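Putative uncharacterized protein lp_3323 (Lactobacillus plantarum, PDB 3DC7) is of unknown function but belongs to the GDSL-like lipase/acylhydrolase family of the SGNH clan, and so probably hydrolyses an ester or a related acyl bond. Local coordinates at residues 62-72 with 88-99; 140-148 with 198-206. One frame throughout, in Å; residues are numbered along the deposited sequence.

Contact 1: residues 62-72 with 88-99; sequences GSTIGSRYDAM and VFGGVNDYGRDQ
The guanidinium of Arg-97 lies flat on the ring of Tyr-69, planes 7° apart, with Arg-97 CZ 3.4 Å from the ring centroid, a stacked cation-pi pair. A kink at chi3 (83°) in an otherwise extended Arg-97 chain lays the group over the ring, and its NH1 reaches within the guanidinium plane to Gly-62 O, 2.7 Å away. Without the aromatic ring, as with an alanine at Tyr-69, the guanidinium would probably lose the face it lies on and turn more freely about its bond to Gly-62 O.

Deeper in, the buried carboxylate of Asp-94 grips the loop at Ile-65 and Gly-66 through both syn lone pairs: OD2 takes Ile-65 N at 2.7 Å and OD1 takes Gly-66 N at 2.8 Å, the latter almost straight. A water bridges Ser-63 O to the amides of Gly-91 and Asn-93.

Apolar packing completes the contact: Ile-65 CD1 meets the backbone of Gly-90 and Gly-91, and selenomethionine Met-72 sets SE 4.2 Å from Val-88 CG1.

Gly-91 to Asp-94 match the GxND block of SGNH hydrolases, whose asparagine usually serves the oxyanion hole; the amides gripping Asp-94 probably hold that block against the loop after strand 56-59.

Contact 2: residues 140-148 with 198-206; sequences IGSDFGGSF and SVDTLHPNN. With SO4 (sulfate ion), chain D.
Leu-202 is wedged among three side chains of 140-148, and here the packing is close. Its CD2 sits over the centre of the Phe-144 ring, 3.5 Å from the centroid, in a CH-pi contact only 6° off the ring normal; the same methyl lies over a face of Phe-148, 4.1 Å from that centroid. The other branch, CD1, meets Ile-140 CG2 at 3.6 Å. With CG anti to the backbone N (chi1 167°), Leu-202 spreads its two methyls between these neighbours.

Beside it the backbones join: Gly-141 N donates to Thr-201 O at 2.8 Å, nearly straight and in the carbonyl plane. Buried Thr-201 OG1 accepts from Asp-143 N at 3.1 Å and donates to Asp-200 O, and a water ties this hydroxyl to Gly-141 O and Phe-144 N.

The solvent side is looser. Asp-143 brings only CB and OD2 near Thr-201 CG2, and exposed Phe-144 has Asp-200 OD2 at its edge, 3.5 Å from CD1. Asp-200 OD1 takes Leu-202 N (an Asx turn) and, on its syn lone pair, His-203 N (an Asx motif), while OD2 lies at the His-203 ring edge, consistent with the Asp-His pair of the family's catalytic DxxH block.

The two loops, following strand 132-136 and helix 191-197, lie against helix 92-96, where Val-92 touches both Ile-140 and Leu-202.

Overall arrangement
The two contacts come in series along the chain, contact 1 closing before contact 2 opens, with centres about 15 Å apart. Contact 1 joins the loop after strand 56-59 to the end of strand 85-89 and helix 92-96; contact 2 joins the loop after strand 132-136 to the one leading into helix 206-223. They also touch directly: Asp-98 OD2 and Ser-147 OG, 2.7 Å apart, form a probable hydrogen bond, and Phe-148 packs on Arg-97. The two contacts thus meet around helix 92-96, beyond the ends of strands of the parallel sheet, and probably bring the GxND and DxxH blocks to one active site, as in other SGNH hydrolases.

Contact 1: residues 62-72 with 88-99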
loop_
_atom_site.group_PDB
_atom_site.type_symbol
_atom_site.label_atom_id
_atom_site.label_comp_id
_atom_site.label_asym_id
_atom_site.label_seq_id
_atom_site.Cartn_x
_atom_site.Cartn_y
_atom_site.Cartn_z
ATOM N N GLY A 62 -12.239 -8.260 -24.824
ATOM C CA GLY A 62 -12.518 -9.594 -24.322
ATOM C C GLY A 62 -11.319 -10.400 -23.871
ATOM O O GLY A 62 -11.488 -11.503 -23.354
ATOM N N SER A 63 -10.121 -9.842 -24.042
ATOM C CA SER A 63 -8.873 -10.561 -23.798
ATOM C C SER A 63 -8.607 -10.881 -22.312
ATOM O O SER A 63 -8.816 -10.056 -21.435
ATOM C CB SER A 63 -7.693 -9.781 -24.423
ATOM O OG SER A 63 -6.436 -10.267 -23.976
ATOM N N THR A 64 -8.132 -12.091 -22.048
ATOM C CA THR A 64 -7.762 -12.518 -20.706
ATOM C C THR A 64 -6.242 -12.488 -20.613
ATOM O O THR A 64 -5.565 -12.387 -21.629
ATOM C CB THR A 64 -8.228 -13.962 -20.465
ATOM O OG1 THR A 64 -7.727 -14.806 -21.528
ATOM C CG2 THR A 64 -9.767 -14.031 -20.392
ATOM N N ILE A 65 -5.705 -12.557 -19.402
ATOM C CA ILE A 65 -4.256 -12.738 -19.227
ATOM C C ILE A 65 -3.898 -14.190 -19.569
ATOM O O ILE A 65 -2.900 -14.454 -20.242
ATOM C CB ILE A 65 -3.807 -12.373 -17.800
ATOM C CG1 ILE A 65 -3.893 -10.854 -17.597
ATOM C CG2 ILE A 65 -2.388 -12.862 -17.553
ATOM C CD1 ILE A 65 -3.662 -10.403 -16.185
ATOM N N GLY A 66 -4.740 -15.115 -19.114
ATOM C CA GLY A 66 -4.560 -16.536 -19.392
ATOM C C GLY A 66 -5.031 -16.986 -20.767
ATOM O O GLY A 66 -5.452 -16.169 -21.612
ATOM N N SER A 67 -4.998 -18.305 -20.961
ATOM C CA SER A 67 -5.229 -18.934 -22.259
ATOM C C SER A 67 -6.596 -18.781 -22.945
ATOM O O SER A 67 -6.705 -19.071 -24.142
ATOM C CB SER A 67 -4.915 -20.420 -22.147
ATOM O OG SER A 67 -5.873 -21.058 -21.325
ATOM N N ARG A 68 -7.619 -18.332 -22.216
ATOM C CA ARG A 68 -9.010 -18.451 -22.675
ATOM C C ARG A 68 -9.332 -17.618 -23.909
ATOM O O ARG A 68 -9.994 -18.112 -24.826
ATOM C CB ARG A 68 -9.997 -18.105 -21.555
ATOM C CG ARG A 68 -10.077 -19.114 -20.402
ATOM C CD ARG A 68 -10.998 -20.305 -20.658
ATOM N NE ARG A 68 -12.151 -19.973 -21.487
ATOM C CZ ARG A 68 -13.421 -20.095 -21.118
ATOM N NH1 ARG A 68 -13.741 -20.552 -19.914
ATOM N NH2 ARG A 68 -14.378 -19.756 -21.965
ATOM N N TYR A 69 -8.858 -16.369 -23.925
ATOM C CA TYR A 69 -9.145 -15.404 -24.999
ATOM C C TYR A 69 -7.959 -14.468 -25.275
ATOM O O TYR A 69 -7.658 -13.609 -24.452
ATOM C CB TYR A 69 -10.357 -14.547 -24.613
ATOM C CG TYR A 69 -11.651 -15.305 -24.491
ATOM C CD1 TYR A 69 -12.128 -15.722 -23.253
ATOM C CD2 TYR A 69 -12.401 -15.611 -25.625
ATOM C CE1 TYR A 69 -13.341 -16.427 -23.140
ATOM C CE2 TYR A 69 -13.598 -16.308 -25.525
ATOM C CZ TYR A 69 -14.062 -16.710 -24.288
ATOM O OH TYR A 69 -15.250 -17.400 -24.229
ATOM N N ASP A 70 -7.311 -14.615 -26.434
ATOM C CA ASP A 70 -6.220 -13.719 -26.847
ATOM C C ASP A 70 -5.222 -13.434 -25.735
ATOM O O ASP A 70 -4.980 -12.262 -25.407
ATOM C CB ASP A 70 -6.786 -12.380 -27.349
ATOM C CG ASP A 70 -7.491 -12.508 -28.681
ATOM O OD1 ASP A 70 -8.727 -12.272 -28.736
ATOM O OD2 ASP A 70 -6.806 -12.848 -29.672
ATOM N N ALA A 71 -4.654 -14.494 -25.157
ATOM C CA ALA A 71 -3.799 -14.410 -23.968
ATOM C C ALA A 71 -2.803 -13.254 -23.963
ATOM O O ALA A 71 -1.884 -13.226 -24.772
ATOM C CB ALA A 71 -3.046 -15.722 -23.782
HETATM N N MSE A 72 -2.959 -12.328 -23.038
HETATM C CA MSE A 72 -1.925 -11.303 -22.813
HETATM C C MSE A 72 -0.555 -11.898 -22.458
HETATM O O MSE A 72 0.491 -11.282 -22.711
HETATM C CB MSE A 72 -2.355 -10.323 -21.733
HETATM C CG MSE A 72 -3.475 -9.389 -22.152
HETATM SE SE MSE A 72 -3.949 -8.135 -20.701
HETATM C CE MSE A 72 -5.897 -8.302 -20.839
ATOM N N VAL A 88 0.109 -2.809 -18.040
ATOM C CA VAL A 88 -0.780 -3.948 -18.256
ATOM C C VAL A 88 -2.062 -3.771 -17.458
ATOM O O VAL A 88 -2.031 -3.575 -16.240
ATOM C CB VAL A 88 -0.114 -5.292 -17.906
ATOM C CG1 VAL A 88 -1.074 -6.459 -18.167
ATOM C CG2 VAL A 88 1.191 -5.453 -18.686
ATOM N N PHE A 89 -3.184 -3.832 -18.162
ATOM C CA PHE A 89 -4.485 -3.588 -17.562
ATOM C C PHE A 89 -5.391 -4.801 -17.842
ATOM O O PHE A 89 -6.135 -4.838 -18.824
ATOM C CB PHE A 89 -5.041 -2.276 -18.130
ATOM C CG PHE A 89 -6.216 -1.702 -17.368
ATOM C CD1 PHE A 89 -7.029 -2.503 -16.571
ATOM C CD2 PHE A 89 -6.533 -0.368 -17.501
ATOM C CE1 PHE A 89 -8.118 -1.975 -15.909
ATOM C CE2 PHE A 89 -7.632 0.179 -16.839
ATOM C CZ PHE A 89 -8.421 -0.621 -16.043
ATOM N N GLY A 90 -5.300 -5.812 -16.988
ATOM C CA GLY A 90 -6.011 -7.064 -17.223
ATOM C C GLY A 90 -6.482 -7.777 -15.971
ATOM O O GLY A 90 -6.173 -7.355 -14.850
ATOM N N GLY A 91 -7.244 -8.854 -16.173
ATOM C CA GLY A 91 -7.761 -9.670 -15.080
ATOM C C GLY A 91 -9.280 -9.701 -14.971
ATOM O O GLY A 91 -9.841 -10.653 -14.420
ATOM N N VAL A 92 -9.953 -8.667 -15.479
ATOM C CA VAL A 92 -11.395 -8.611 -15.334
ATOM C C VAL A 92 -12.092 -9.646 -16.216
ATOM O O VAL A 92 -13.120 -10.196 -15.825
ATOM C CB VAL A 92 -11.984 -7.186 -15.520
ATOM C CG1 VAL A 92 -12.242 -6.863 -16.987
ATOM C CG2 VAL A 92 -13.284 -7.085 -14.736
ATOM N N ASN A 93 -11.510 -9.924 -17.384
ATOM C CA ASN A 93 -12.010 -11.000 -18.248
ATOM C C ASN A 93 -11.626 -12.372 -17.723
ATOM O O ASN A 93 -12.402 -13.319 -17.829
ATOM C CB ASN A 93 -11.538 -10.837 -19.696
ATOM C CG ASN A 93 -12.174 -9.644 -20.384
ATOM O OD1 ASN A 93 -11.492 -8.873 -21.071
ATOM N ND2 ASN A 93 -13.486 -9.481 -20.199
ATOM N N ASP A 94 -10.436 -12.486 -17.145
ATOM C CA ASP A 94 -10.080 -13.737 -16.495
ATOM C C ASP A 94 -11.114 -14.061 -15.415
ATOM O O ASP A 94 -11.579 -15.197 -15.317
ATOM C CB ASP A 94 -8.672 -13.683 -15.941
ATOM C CG ASP A 94 -7.635 -13.380 -17.021
ATOM O OD1 ASP A 94 -6.827 -14.285 -17.362
ATOM O OD2 ASP A 94 -7.626 -12.228 -17.532
ATOM N N TYR A 95 -11.507 -13.054 -14.637
ATOM C CA TYR A 95 -12.592 -13.244 -13.665
ATOM C C TYR A 95 -13.933 -13.549 -14.360
ATOM O O TYR A 95 -14.503 -14.611 -14.158
ATOM C CB TYR A 95 -12.737 -12.052 -12.701
ATOM C CG TYR A 95 -14.034 -12.076 -11.907
ATOM C CD1 TYR A 95 -14.242 -13.027 -10.900
ATOM C CD2 TYR A 95 -15.066 -11.179 -12.193
ATOM C CE1 TYR A 95 -15.436 -13.076 -10.195
ATOM C CE2 TYR A 95 -16.262 -11.219 -11.488
ATOM C CZ TYR A 95 -16.439 -12.166 -10.495
ATOM O OH TYR A 95 -17.608 -12.196 -9.779
ATOM N N GLY A 96 -14.397 -12.628 -15.198
ATOM C CA GLY A 96 -15.735 -12.700 -15.771
ATOM C C GLY A 96 -15.951 -13.747 -16.848
ATOM O O GLY A 96 -17.076 -14.153 -17.101
ATOM N N ARG A 97 -14.877 -14.190 -17.494
ATOM C CA ARG A 97 -15.010 -15.216 -18.522
ATOM C C ARG A 97 -14.451 -16.567 -18.046
ATOM O O ARG A 97 -14.121 -17.439 -18.850
ATOM C CB ARG A 97 -14.378 -14.748 -19.834
ATOM C CG ARG A 97 -14.775 -13.315 -20.211
ATOM C CD ARG A 97 -14.228 -12.894 -21.561
ATOM N NE ARG A 97 -15.086 -13.352 -22.647
ATOM C CZ ARG A 97 -14.807 -13.220 -23.940
ATOM N NH1 ARG A 97 -13.669 -12.661 -24.325
ATOM N NH2 ARG A 97 -15.657 -13.680 -24.857
ATOM N N ASP A 98 -14.350 -16.723 -16.729
ATOM C CA ASP A 98 -14.045 -18.005 -16.113
ATOM C C ASP A 98 -12.692 -18.603 -16.530
ATOM O O ASP A 98 -12.616 -19.756 -16.979
ATOM C CB ASP A 98 -15.217 -19.002 -16.334
ATOM C CG ASP A 98 -16.535 -18.524 -15.692
ATOM O OD1 ASP A 98 -16.478 -17.975 -14.572
ATOM O OD2 ASP A 98 -17.628 -18.710 -16.286
ATOM N N GLN A 99 -11.620 -17.828 -16.373
ATOM C CA GLN A 99 -10.266 -18.399 -16.423
ATOM C C GLN A 99 -10.012 -19.136 -15.104
ATOM O O GLN A 99 -10.172 -18.548 -14.036
ATOM C CB GLN A 99 -9.216 -17.304 -16.644
ATOM C CG GLN A 99 -7.755 -17.783 -16.789
ATOM C CD GLN A 99 -7.481 -18.447 -18.128
ATOM O OE1 GLN A 99 -7.101 -19.629 -18.198
ATOM N NE2 GLN A 99 -7.689 -17.696 -19.207
HETATM O O HOH W 1 -8.957 -8.971 -18.577
HETATM O O HOH W 2 -13.440 -22.458 -17.465
#

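Contact 2: residues 140-148 with 198-206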
loop_
_atom_site.group_PDB
_atom_site.type_symbol
_atom_site.label_atom_id
_atom_site.label_comp_id
_atom_site.label_asym_id
_atom_site.label_seq_id
_atom_site.Cartn_x
_atom_site.Cartn_y
_atom_site.Cartn_z
ATOM N N ILE A 140 -16.694 -4.914 -10.412
ATOM C CA ILE A 140 -17.755 -4.834 -11.415
ATOM C C ILE A 140 -19.120 -5.153 -10.820
ATOM O O ILE A 140 -19.212 -5.716 -9.731
ATOM C CB ILE A 140 -17.482 -5.756 -12.638
ATOM C CG1 ILE A 140 -17.578 -7.234 -12.239
ATOM C CG2 ILE A 140 -16.142 -5.396 -13.303
ATOM C CD1 ILE A 140 -17.449 -8.198 -13.379
ATOM N N GLY A 141 -20.175 -4.778 -11.537
ATOM C CA GLY A 141 -21.550 -5.084 -11.138
ATOM C C GLY A 141 -22.032 -6.369 -11.781
ATOM O O GLY A 141 -21.219 -7.179 -12.238
ATOM N N SER A 142 -23.351 -6.549 -11.828
ATOM C CA SER A 142 -23.959 -7.808 -12.257
ATOM C C SER A 142 -24.812 -7.707 -13.524
ATOM O O SER A 142 -25.543 -8.638 -13.858
ATOM C CB SER A 142 -24.813 -8.381 -11.125
ATOM O OG SER A 142 -24.003 -9.042 -10.171
ATOM N N ASP A 143 -24.717 -6.589 -14.230
ATOM C CA ASP A 143 -25.654 -6.314 -15.304
ATOM C C ASP A 143 -25.099 -6.494 -16.712
ATOM O O ASP A 143 -25.826 -6.306 -17.681
ATOM C CB ASP A 143 -26.253 -4.915 -15.129
ATOM C CG ASP A 143 -27.138 -4.807 -13.882
ATOM O OD1 ASP A 143 -27.720 -5.837 -13.446
ATOM O OD2 ASP A 143 -27.256 -3.680 -13.335
ATOM N N PHE A 144 -23.825 -6.873 -16.828
ATOM C CA PHE A 144 -23.209 -7.088 -18.145
ATOM C C PHE A 144 -23.672 -8.371 -18.868
ATOM O O PHE A 144 -23.983 -8.329 -20.053
ATOM C CB PHE A 144 -21.672 -7.052 -18.064
ATOM C CG PHE A 144 -20.993 -7.249 -19.396
ATOM C CD1 PHE A 144 -20.924 -6.205 -20.325
ATOM C CD2 PHE A 144 -20.443 -8.484 -19.731
ATOM C CE1 PHE A 144 -20.300 -6.383 -21.566
ATOM C CE2 PHE A 144 -19.814 -8.680 -20.978
ATOM C CZ PHE A 144 -19.745 -7.626 -21.893
ATOM N N GLY A 145 -23.677 -9.502 -18.165
ATOM C CA GLY A 145 -24.039 -10.787 -18.773
ATOM C C GLY A 145 -23.040 -11.882 -18.435
ATOM O O GLY A 145 -22.047 -11.626 -17.751
ATOM N N GLY A 146 -23.301 -13.102 -18.915
ATOM C CA GLY A 146 -22.424 -14.245 -18.644
ATOM C C GLY A 146 -22.084 -14.358 -17.168
ATOM O O GLY A 146 -22.966 -14.184 -16.320
ATOM N N SER A 147 -20.814 -14.629 -16.864
ATOM C CA SER A 147 -20.356 -14.789 -15.483
ATOM C C SER A 147 -19.777 -13.498 -14.913
ATOM O O SER A 147 -18.975 -13.532 -13.965
ATOM C CB SER A 147 -19.306 -15.893 -15.373
ATOM O OG SER A 147 -19.795 -17.140 -15.843
ATOM N N PHE A 148 -20.173 -12.364 -15.494
ATOM C CA PHE A 148 -19.733 -11.072 -14.996
ATOM C C PHE A 148 -20.642 -10.631 -13.851
ATOM O O PHE A 148 -21.667 -9.998 -14.069
ATOM C CB PHE A 148 -19.718 -10.037 -16.121
ATOM C CG PHE A 148 -18.568 -10.185 -17.067
ATOM C CD1 PHE A 148 -18.685 -10.974 -18.210
ATOM C CD2 PHE A 148 -17.371 -9.519 -16.831
ATOM C CE1 PHE A 148 -17.620 -11.103 -19.099
ATOM C CE2 PHE A 148 -16.300 -9.642 -17.708
ATOM C CZ PHE A 148 -16.427 -10.438 -18.849
ATOM N N SER A 198 -19.952 4.076 -15.435
ATOM C CA SER A 198 -19.857 2.899 -16.270
ATOM C C SER A 198 -20.916 2.920 -17.347
ATOM O O SER A 198 -21.959 3.559 -17.198
ATOM C CB SER A 198 -20.000 1.614 -15.449
ATOM O OG SER A 198 -21.369 1.284 -15.277
ATOM N N VAL A 199 -20.645 2.193 -18.423
ATOM C CA VAL A 199 -21.630 1.978 -19.483
ATOM C C VAL A 199 -22.665 0.911 -19.067
ATOM O O VAL A 199 -23.857 1.054 -19.353
ATOM C CB VAL A 199 -20.931 1.593 -20.839
ATOM C CG1 VAL A 199 -21.961 1.338 -21.954
ATOM C CG2 VAL A 199 -19.962 2.680 -21.277
ATOM N N ASP A 200 -22.221 -0.123 -18.347
ATOM C CA ASP A 200 -22.977 -1.373 -18.244
ATOM C C ASP A 200 -22.607 -2.194 -17.003
ATOM O O ASP A 200 -22.829 -3.423 -16.968
ATOM C CB ASP A 200 -22.681 -2.215 -19.495
ATOM C CG ASP A 200 -21.186 -2.383 -19.731
ATOM O OD1 ASP A 200 -20.404 -2.167 -18.773
ATOM O OD2 ASP A 200 -20.786 -2.717 -20.861
ATOM N N THR A 201 -22.036 -1.516 -16.004
ATOM C CA THR A 201 -21.481 -2.119 -14.773
ATOM C C THR A 201 -20.180 -2.898 -14.959
ATOM O O THR A 201 -19.728 -3.558 -14.026
ATOM C CB THR A 201 -22.489 -2.980 -13.943
ATOM O OG1 THR A 201 -22.574 -4.313 -14.482
ATOM C CG2 THR A 201 -23.874 -2.323 -13.857
ATOM N N LEU A 202 -19.585 -2.815 -16.151
ATOM C CA LEU A 202 -18.274 -3.415 -16.413
ATOM C C LEU A 202 -17.276 -2.425 -17.052
ATOM O O LEU A 202 -16.167 -2.239 -16.540
ATOM C CB LEU A 202 -18.416 -4.695 -17.249
ATOM C CG LEU A 202 -17.137 -5.278 -17.884
ATOM C CD1 LEU A 202 -16.165 -5.843 -16.870
ATOM C CD2 LEU A 202 -17.466 -6.345 -18.934
ATOM N N HIS A 203 -17.671 -1.802 -18.163
ATOM C CA HIS A 203 -16.800 -0.877 -18.881
ATOM C C HIS A 203 -16.963 0.524 -18.329
ATOM O O HIS A 203 -18.078 0.978 -18.151
ATOM C CB HIS A 203 -17.127 -0.862 -20.380
ATOM C CG HIS A 203 -17.015 -2.200 -21.033
ATOM N ND1 HIS A 203 -15.804 -2.779 -21.336
ATOM C CD2 HIS A 203 -17.963 -3.077 -21.432
ATOM C CE1 HIS A 203 -16.012 -3.963 -21.890
ATOM N NE2 HIS A 203 -17.316 -4.164 -21.961
ATOM N N PRO A 204 -15.847 1.215 -18.049
ATOM C CA PRO A 204 -15.962 2.622 -17.694
ATOM C C PRO A 204 -16.485 3.425 -18.873
ATOM O O PRO A 204 -16.182 3.099 -20.021
ATOM C CB PRO A 204 -14.514 3.027 -17.383
ATOM C CG PRO A 204 -13.801 1.782 -17.101
ATOM C CD PRO A 204 -14.450 0.753 -17.995
ATOM N N ASN A 205 -17.305 4.430 -18.598
ATOM C CA ASN A 205 -17.653 5.404 -19.621
ATOM C C ASN A 205 -16.559 6.496 -19.677
ATOM O O ASN A 205 -15.492 6.330 -19.087
ATOM C CB ASN A 205 -19.052 5.973 -19.350
ATOM C CG ASN A 205 -19.127 6.730 -18.036
ATOM O OD1 ASN A 205 -18.099 7.098 -17.465
ATOM N ND2 ASN A 205 -20.342 6.960 -17.546
ATOM N N ASN A 206 -16.811 7.605 -20.363
ATOM C CA ASN A 206 -15.830 8.691 -20.423
ATOM C C ASN A 206 -15.501 9.333 -19.082
ATOM O O ASN A 206 -14.345 9.683 -18.831
ATOM C CB ASN A 206 -16.257 9.780 -21.408
ATOM C CG ASN A 206 -16.134 9.343 -22.852
ATOM O OD1 ASN A 206 -15.645 8.255 -23.165
ATOM N ND2 ASN A 206 -16.567 10.207 -23.746
HETATM S S SO4 D . -19.668 8.178 -22.771
HETATM O O1 SO4 D . -19.607 9.278 -21.811
HETATM O O2 SO4 D . -18.848 7.045 -22.341
HETATM O O3 SO4 D . -21.072 7.773 -22.884
HETATM O O4 SO4 D . -19.157 8.621 -24.070
HETATM O O HOH W 3 -21.492 -7.069 -14.912
#